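Local coordinates for probable ABC transporter phosphite binding protein PhnD1 (Prochlorococcus marinus str. MIT 9301, PDB 5LQ5) that binds inorganic phosphite strongly, and methylphosphonate and phosphate only very weakly, probably as the solute-binding protein of an ABC transporter complex, at residues A[84-87]-A[88-92]; A[212-215]-A[216-219]; A[260-263]-A[264-268]. All blocks are in the same frame, centred on the assembly; numbering follows the deposited sequence.

Contact 1. Residues A[84-87]-A[88-92]; sequences RDID and KEFKS
Arg84, Ile86 and Asp87 meet Phe90 in a local contact round a turn, in the loop from strand 79-84 to strand 92-97. The two strands belong to different sheets, so the turn lies on a crossing between the two lobes of a periplasmic binding protein. Residues 85-87 have helical angles. Lys88 N bonds to Asp85 O, and Glu89 N to Ile86 O at 3.0 Å. Within 84-87, Arg84 grips the Asp87 carboxylate side-on. Its NE reaches Asp87 OD2 at 2.9 Å. Its NH2 reaches Asp87 OD1, also at 2.9 Å. Both oxygens are met on their syn sides and lie nearly in the guanidinium plane. Arg84 N adds a bond to the anti lone pair of Asp87 OD2, at 2.9 Å. Arg84 NH1 is taken by Phe247 O. Phe90 CG stands anti to the backbone N (chi1 -151°), which lays the ring alongside the carboxylate, the planes 23° apart. Phe90 CD1 lies 3.6 Å from Asp87 OD1. Phe90 CE1 lies 3.6 Å from Arg84 NH2. Ile86 CG1 packs on Phe90 CD1 at 3.9 Å, while Ile86 CG2 sits over one face of the guanidinium. An alanine in place of Asp87 would probably leave the buried guanidinium without this countercharge, held less firmly, and Arg84 N without its acceptor. Phe90 also meets Tyr206, a phosphite-pocket residue, edge-to-face. The buried charges probably offset each other, beside an aromatic ring about 5 Å from the phosphite.

Contact 2. Residues A[212-215]-A[216-219]; sequences GDLE and NRFG
Asp213 and Leu214 meet Arg217 and Phe218 round the short helix 214-218. The carboxylate of Asp213 and the guanidinium of Arg217 are turned 62° from each other. Asp213 OD1 comes to the guanidinium edge, near its plane, but only as a long salt bridge of 4.0 Å to Arg217 NH1. The closer charge partner of Arg217 is Asp59, and its NE bonds to Pro3 O. Leu214 slants across the end of the arginine, with CD2 3.5 Å from Arg217 NH1. Phe218 CE2 lies over one guanidinium face, toward its rim. Phe218 CG is anti to the carbonyl carbon (chi1 -63°), and this brings the ring past the backbone: Phe218 CD2 is 3.5 Å from Leu214 O. Phe218 N bonds to Leu214 O at 2.8 Å. The same oxygen also accepts from Arg217 N. Gly219 N bonds to Glu215 O at 2.8 Å. Gly219 is the first residue past the helix and has positive phi. With these backbone angles a CB would collide with Phe218 O, which suits a glycine. The helix comes after strand 207-210 and before helix 222-231. Leu214 packs on Phe222, Thr223 and Leu226 of that helix, Phe218 stacks with Phe222, and Asp59 ties Arg217 to the residue just before strand 60-63.

Contact 3. Residues A[260-263]-A[264-268]; sequences YKNI and EEIGR
Glu265 and Lys261 pair one turn apart on helix 261-269, and Glu264 lies beside them. Lys261 CG is anti to the backbone N, and a bend at chi4 (-84°) turns the amine back to the acid. Lys261 NZ meets Glu265 OE2 at 2.8 Å on the syn side, 26° out of the carboxylate plane. Glu265 CG rests 3.2 Å from Lys261 O. The other oxygen, Glu265 OE1, takes a water at 2.6 Å that also donates to Asn262 OD1. Asn262 in turn lies obliquely across Ile266, its ND2 3.6 Å from Ile266 CD1. Glu264 sets its CB 3.6 Å from Lys261 O. Its extended chain carries OE2 to Arg268 NH2 at 3.1 Å, a salt bridge made from well above the carboxylate plane. Glu264 N bonds to the carbonyl of Tyr260, the N-cap residue. The Glu264 side chain also touches Val69 and Leu73 of helix 65-74, while Ile263 and Ile266 pack on helix 127-139. The helix thus has an apolar side in the protein. Lys261 and Glu265 are at the surface, and Glu264 lies at the border with helix 65-74. Each acid has a base four residues away, which probably steadies the first turns.

How the contacts relate
Contacts 1, 2 and 3 follow one another along the chain without overlap. Contacts 1 and 3 are closest, with centres about 16 Å apart and nearest atoms about 6 Å apart. Contact 2 is remote, its centre about 30 Å from each of the others. Contact 1 joins the six-stranded sheet to the five-stranded one, and contact 2 follows strand 207-210 of the six-stranded sheet. Contact 3 lies on helix 261-269, which packs against helices 65-74 and 127-139. The side chains of Phe90 and Ile263 come within about 5 Å and 8 Å of the phosphite. Contacts 1 and 3 therefore flank the ligand cleft, whereas contact 2 belongs to the outer surface of one lobe.

Contact 1. Residues A[84-87]-A[88-92]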
loop_
_atom_site.group_PDB
_atom_site.type_symbol
_atom_site.label_atom_id
_atom_site.label_comp_id
_atom_site.label_asym_id
_atom_site.label_seq_id
_atom_site.Cartn_x
_atom_site.Cartn_y
_atom_site.Cartn_z
ATOM N N ARG A 84 -9.863 3.321 3.919
ATOM C CA ARG A 84 -9.867 4.679 4.506
ATOM C C ARG A 84 -10.471 5.674 3.531
ATOM O O ARG A 84 -10.553 5.415 2.343
ATOM C CB ARG A 84 -8.464 5.113 4.917
ATOM C CG ARG A 84 -7.733 4.097 5.786
ATOM C CD ARG A 84 -6.228 4.320 5.859
ATOM N NE ARG A 84 -5.602 4.187 4.545
ATOM C CZ ARG A 84 -4.301 4.305 4.311
ATOM N NH1 ARG A 84 -3.454 4.583 5.287
ATOM N NH2 ARG A 84 -3.841 4.139 3.083
ATOM N N ASP A 85 -10.885 6.837 4.030
ATOM C CA ASP A 85 -11.360 7.900 3.131
ATOM C C ASP A 85 -10.325 8.235 2.071
ATOM O O ASP A 85 -10.666 8.361 0.903
ATOM C CB ASP A 85 -11.725 9.185 3.894
ATOM C CG ASP A 85 -13.020 9.049 4.659
ATOM O OD1 ASP A 85 -14.100 8.992 4.020
ATOM O OD2 ASP A 85 -12.961 8.979 5.902
ATOM N N ILE A 86 -9.069 8.332 2.486
ATOM C CA ILE A 86 -7.965 8.662 1.560
ATOM C C ILE A 86 -7.738 7.638 0.434
ATOM O O ILE A 86 -7.279 7.981 -0.666
ATOM C CB ILE A 86 -6.634 8.968 2.298
ATOM C CG1 ILE A 86 -5.627 9.588 1.325
ATOM C CG2 ILE A 86 -6.038 7.756 3.004
ATOM C CD1 ILE A 86 -6.155 10.811 0.596
ATOM N N ASP A 87 -8.098 6.396 0.704
ATOM C CA ASP A 87 -7.959 5.347 -0.317
ATOM C C ASP A 87 -8.847 5.488 -1.536
ATOM O O ASP A 87 -8.573 4.869 -2.561
ATOM C CB ASP A 87 -8.094 3.960 0.311
ATOM C CG ASP A 87 -7.030 3.701 1.330
ATOM O OD1 ASP A 87 -5.833 3.882 0.982
ATOM O OD2 ASP A 87 -7.367 3.300 2.470
ATOM N N LYS A 88 -9.916 6.282 -1.430
ATOM C CA LYS A 88 -10.727 6.655 -2.596
ATOM C C LYS A 88 -10.075 7.700 -3.518
ATOM O O LYS A 88 -10.421 7.770 -4.689
ATOM C CB LYS A 88 -12.137 7.150 -2.187
ATOM C CG LYS A 88 -13.115 6.011 -1.868
ATOM C CD LYS A 88 -14.564 6.497 -1.840
ATOM C CE LYS A 88 -15.035 6.857 -0.458
ATOM N NZ LYS A 88 -16.333 7.584 -0.509
ATOM N N GLU A 89 -9.180 8.501 -2.951
ATOM C CA GLU A 89 -8.503 9.631 -3.628
ATOM C C GLU A 89 -6.994 9.672 -3.300
ATOM O O GLU A 89 -6.439 10.703 -2.874
ATOM C CB GLU A 89 -9.177 10.979 -3.291
ATOM C CG GLU A 89 -9.167 11.356 -1.808
ATOM C CD GLU A 89 -10.543 11.274 -1.163
ATOM O OE1 GLU A 89 -11.180 10.208 -1.271
ATOM O OE2 GLU A 89 -11.001 12.273 -0.561
ATOM N N PHE A 90 -6.357 8.516 -3.514
ATOM C CA PHE A 90 -4.975 8.293 -3.088
ATOM C C PHE A 90 -4.025 8.895 -4.137
ATOM O O PHE A 90 -4.345 8.952 -5.308
ATOM C CB PHE A 90 -4.699 6.798 -2.882
ATOM C CG PHE A 90 -3.643 6.522 -1.857
ATOM C CD1 PHE A 90 -3.961 6.569 -0.521
ATOM C CD2 PHE A 90 -2.310 6.257 -2.207
ATOM C CE1 PHE A 90 -3.019 6.405 0.457
ATOM C CE2 PHE A 90 -1.355 6.062 -1.210
ATOM C CZ PHE A 90 -1.709 6.150 0.127
ATOM N N LYS A 91 -2.848 9.295 -3.674
ATOM C CA LYS A 91 -1.820 9.921 -4.505
ATOM C C LYS A 91 -0.414 9.379 -4.234
ATOM O O LYS A 91 -0.110 8.923 -3.135
ATOM C CB LYS A 91 -1.783 11.444 -4.308
ATOM C CG LYS A 91 -3.090 12.116 -4.629
ATOM C CD LYS A 91 -3.009 13.578 -4.204
ATOM C CE LYS A 91 -4.277 14.321 -4.583
ATOM N NZ LYS A 91 -4.108 15.766 -4.276
ATOM N N SER A 92 0.413 9.446 -5.276
ATOM C CA SER A 92 1.836 9.224 -5.150
ATOM C C SER A 92 2.569 10.555 -5.188
ATOM O O SER A 92 2.059 11.579 -5.672
ATOM C CB SER A 92 2.371 8.363 -6.289
ATOM O OG SER A 92 1.707 7.101 -6.378
#

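Contact 2. Residues A[212-215]-A[216-219]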
loop_
_atom_site.group_PDB
_atom_site.type_symbol
_atom_site.label_atom_id
_atom_site.label_comp_id
_atom_site.label_asym_id
_atom_site.label_seq_id
_atom_site.Cartn_x
_atom_site.Cartn_y
_atom_site.Cartn_z
ATOM N N GLY A 212 -13.631 -15.710 2.161
ATOM C CA GLY A 212 -15.063 -15.932 1.976
ATOM C C GLY A 212 -15.650 -17.008 2.852
ATOM O O GLY A 212 -16.868 -17.142 2.920
ATOM N N ASP A 213 -14.801 -17.778 3.520
ATOM C CA ASP A 213 -15.271 -18.956 4.286
ATOM C C ASP A 213 -15.225 -18.850 5.792
ATOM O O ASP A 213 -15.227 -19.877 6.503
ATOM C CB ASP A 213 -14.510 -20.207 3.858
ATOM C CG ASP A 213 -12.992 -20.087 4.043
ATOM O OD1 ASP A 213 -12.491 -19.472 5.019
ATOM O OD2 ASP A 213 -12.270 -20.624 3.184
ATOM N N LEU A 214 -15.184 -17.627 6.291
ATOM C CA LEU A 214 -14.976 -17.451 7.715
ATOM C C LEU A 214 -16.086 -18.027 8.590
ATOM O O LEU A 214 -15.799 -18.510 9.686
ATOM C CB LEU A 214 -14.680 -15.994 8.054
ATOM C CG LEU A 214 -13.378 -15.505 7.391
ATOM C CD1 LEU A 214 -13.162 -14.063 7.786
ATOM C CD2 LEU A 214 -12.150 -16.335 7.760
ATOM N N GLU A 215 -17.317 -18.003 8.086
ATOM C CA GLU A 215 -18.482 -18.569 8.812
ATOM C C GLU A 215 -18.330 -20.030 9.213
ATOM O O GLU A 215 -18.747 -20.408 10.304
ATOM C CB GLU A 215 -19.769 -18.429 8.029
ATOM C CG GLU A 215 -20.516 -17.165 8.374
ATOM C CD GLU A 215 -20.013 -15.991 7.580
ATOM O OE1 GLU A 215 -19.748 -16.173 6.378
ATOM O OE2 GLU A 215 -19.877 -14.891 8.146
ATOM N N ASN A 216 -17.730 -20.829 8.343
ATOM C CA ASN A 216 -17.516 -22.252 8.665
ATOM C C ASN A 216 -16.581 -22.489 9.849
ATOM O O ASN A 216 -16.675 -23.504 10.519
ATOM C CB ASN A 216 -16.983 -23.013 7.463
ATOM C CG ASN A 216 -17.886 -22.897 6.255
ATOM O OD1 ASN A 216 -19.115 -22.897 6.374
ATOM N ND2 ASN A 216 -17.279 -22.803 5.076
ATOM N N ARG A 217 -15.675 -21.557 10.087
ATOM C CA ARG A 217 -14.735 -21.660 11.216
ATOM C C ARG A 217 -15.180 -20.887 12.444
ATOM O O ARG A 217 -14.894 -21.305 13.570
ATOM C CB ARG A 217 -13.356 -21.149 10.826
ATOM C CG ARG A 217 -12.703 -21.922 9.707
ATOM C CD ARG A 217 -11.823 -20.992 8.902
ATOM N NE ARG A 217 -10.770 -20.437 9.735
ATOM C CZ ARG A 217 -9.886 -19.539 9.307
ATOM N NH1 ARG A 217 -9.950 -19.090 8.056
ATOM N NH2 ARG A 217 -8.967 -19.088 10.143
ATOM N N PHE A 218 -15.840 -19.754 12.220
ATOM C CA PHE A 218 -16.141 -18.795 13.317
ATOM C C PHE A 218 -17.618 -18.597 13.640
ATOM O O PHE A 218 -17.945 -17.935 14.633
ATOM C CB PHE A 218 -15.463 -17.441 13.050
ATOM C CG PHE A 218 -13.945 -17.522 13.029
ATOM C CD1 PHE A 218 -13.229 -17.726 14.191
ATOM C CD2 PHE A 218 -13.241 -17.436 11.828
ATOM C CE1 PHE A 218 -11.845 -17.807 14.179
ATOM C CE2 PHE A 218 -11.853 -17.512 11.804
ATOM C CZ PHE A 218 -11.151 -17.708 12.985
ATOM N N GLY A 219 -18.494 -19.185 12.828
ATOM C CA GLY A 219 -19.942 -19.131 13.055
ATOM C C GLY A 219 -20.686 -18.156 12.167
ATOM O O GLY A 219 -20.115 -17.204 11.658
#

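Contact 3. Residues A[260-263]-A[264-268]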
loop_
_atom_site.group_PDB
_atom_site.type_symbol
_atom_site.label_atom_id
_atom_site.label_comp_id
_atom_site.label_asym_id
_atom_site.label_seq_id
_atom_site.Cartn_x
_atom_site.Cartn_y
_atom_site.Cartn_z
ATOM N N TYR A 260 -12.386 -0.905 -7.911
ATOM C CA TYR A 260 -10.998 -1.202 -8.325
ATOM C C TYR A 260 -10.869 -1.514 -9.826
ATOM O O TYR A 260 -9.832 -1.965 -10.283
ATOM C CB TYR A 260 -10.422 -2.372 -7.491
ATOM C CG TYR A 260 -10.458 -2.010 -6.032
ATOM C CD1 TYR A 260 -9.499 -1.160 -5.446
ATOM C CD2 TYR A 260 -11.544 -2.401 -5.265
ATOM C CE1 TYR A 260 -9.615 -0.778 -4.095
ATOM C CE2 TYR A 260 -11.684 -2.015 -3.962
ATOM C CZ TYR A 260 -10.744 -1.217 -3.378
ATOM O OH TYR A 260 -11.005 -0.845 -2.091
ATOM N N LYS A 261 -11.941 -1.277 -10.585
ATOM C CA LYS A 261 -11.967 -1.488 -12.041
ATOM C C LYS A 261 -10.833 -0.786 -12.795
ATOM O O LYS A 261 -10.171 -1.378 -13.641
ATOM C CB LYS A 261 -13.333 -1.025 -12.618
ATOM C CG LYS A 261 -13.597 -1.374 -14.069
ATOM C CD LYS A 261 -14.893 -0.709 -14.534
ATOM C CE LYS A 261 -15.047 -0.661 -16.050
ATOM N NZ LYS A 261 -14.351 0.492 -16.704
ATOM N N ASN A 262 -10.604 0.471 -12.451
ATOM C CA ASN A 262 -9.557 1.272 -13.121
ATOM C C ASN A 262 -8.155 0.720 -12.798
ATOM O O ASN A 262 -7.318 0.575 -13.684
ATOM C CB ASN A 262 -9.682 2.744 -12.740
ATOM C CG ASN A 262 -8.592 3.596 -13.328
ATOM O OD1 ASN A 262 -8.523 3.828 -14.553
ATOM N ND2 ASN A 262 -7.707 4.058 -12.468
ATOM N N ILE A 263 -7.934 0.320 -11.538
ATOM C CA ILE A 263 -6.636 -0.280 -11.205
ATOM C C ILE A 263 -6.437 -1.582 -11.984
ATOM O O ILE A 263 -5.371 -1.834 -12.533
ATOM C CB ILE A 263 -6.517 -0.545 -9.694
ATOM C CG1 ILE A 263 -6.501 0.761 -8.892
ATOM C CG2 ILE A 263 -5.266 -1.386 -9.369
ATOM C CD1 ILE A 263 -5.471 1.786 -9.265
ATOM N N GLU A 264 -7.492 -2.397 -12.040
ATOM C CA GLU A 264 -7.413 -3.652 -12.785
ATOM C C GLU A 264 -7.074 -3.393 -14.250
ATOM O O GLU A 264 -6.225 -4.064 -14.817
ATOM C CB GLU A 264 -8.702 -4.499 -12.662
ATOM C CG GLU A 264 -8.561 -5.888 -13.276
ATOM C CD GLU A 264 -9.692 -6.855 -12.986
ATOM O OE1 GLU A 264 -10.687 -6.503 -12.305
ATOM O OE2 GLU A 264 -9.536 -8.032 -13.430
ATOM N N GLU A 265 -7.752 -2.419 -14.843
ATOM C CA GLU A 265 -7.526 -2.111 -16.285
ATOM C C GLU A 265 -6.120 -1.613 -16.570
ATOM O O GLU A 265 -5.484 -2.008 -17.549
ATOM C CB GLU A 265 -8.559 -1.082 -16.760
ATOM C CG GLU A 265 -9.959 -1.716 -16.818
ATOM C CD GLU A 265 -11.066 -0.717 -17.124
ATOM O OE1 GLU A 265 -10.812 0.510 -17.156
ATOM O OE2 GLU A 265 -12.204 -1.173 -17.353
ATOM N N ILE A 266 -5.632 -0.751 -15.690
ATOM C CA ILE A 266 -4.253 -0.260 -15.780
ATOM C C ILE A 266 -3.270 -1.436 -15.604
ATOM O O ILE A 266 -2.303 -1.557 -16.350
ATOM C CB ILE A 266 -3.986 0.932 -14.830
ATOM C CG1 ILE A 266 -4.837 2.164 -15.236
ATOM C CG2 ILE A 266 -2.490 1.268 -14.797
ATOM C CD1 ILE A 266 -4.743 3.367 -14.315
ATOM N N GLY A 267 -3.526 -2.283 -14.605
ATOM C CA GLY A 267 -2.755 -3.523 -14.398
ATOM C C GLY A 267 -2.679 -4.397 -15.654
ATOM O O GLY A 267 -1.622 -4.918 -16.015
ATOM N N ARG A 268 -3.825 -4.576 -16.319
ATOM C CA ARG A 268 -3.811 -5.378 -17.540
ATOM C C ARG A 268 -2.940 -4.746 -18.628
ATOM O O ARG A 268 -2.172 -5.427 -19.309
ATOM C CB ARG A 268 -5.215 -5.540 -18.089
ATOM C CG ARG A 268 -6.119 -6.418 -17.254
ATOM C CD ARG A 268 -7.476 -6.530 -17.931
ATOM N NE ARG A 268 -8.410 -7.181 -17.037
ATOM C CZ ARG A 268 -9.718 -7.283 -17.263
ATOM N NH1 ARG A 268 -10.250 -6.859 -18.414
ATOM N NH2 ARG A 268 -10.498 -7.840 -16.348
HETATM O O HOH W 1 -10.981 2.758 -15.888
#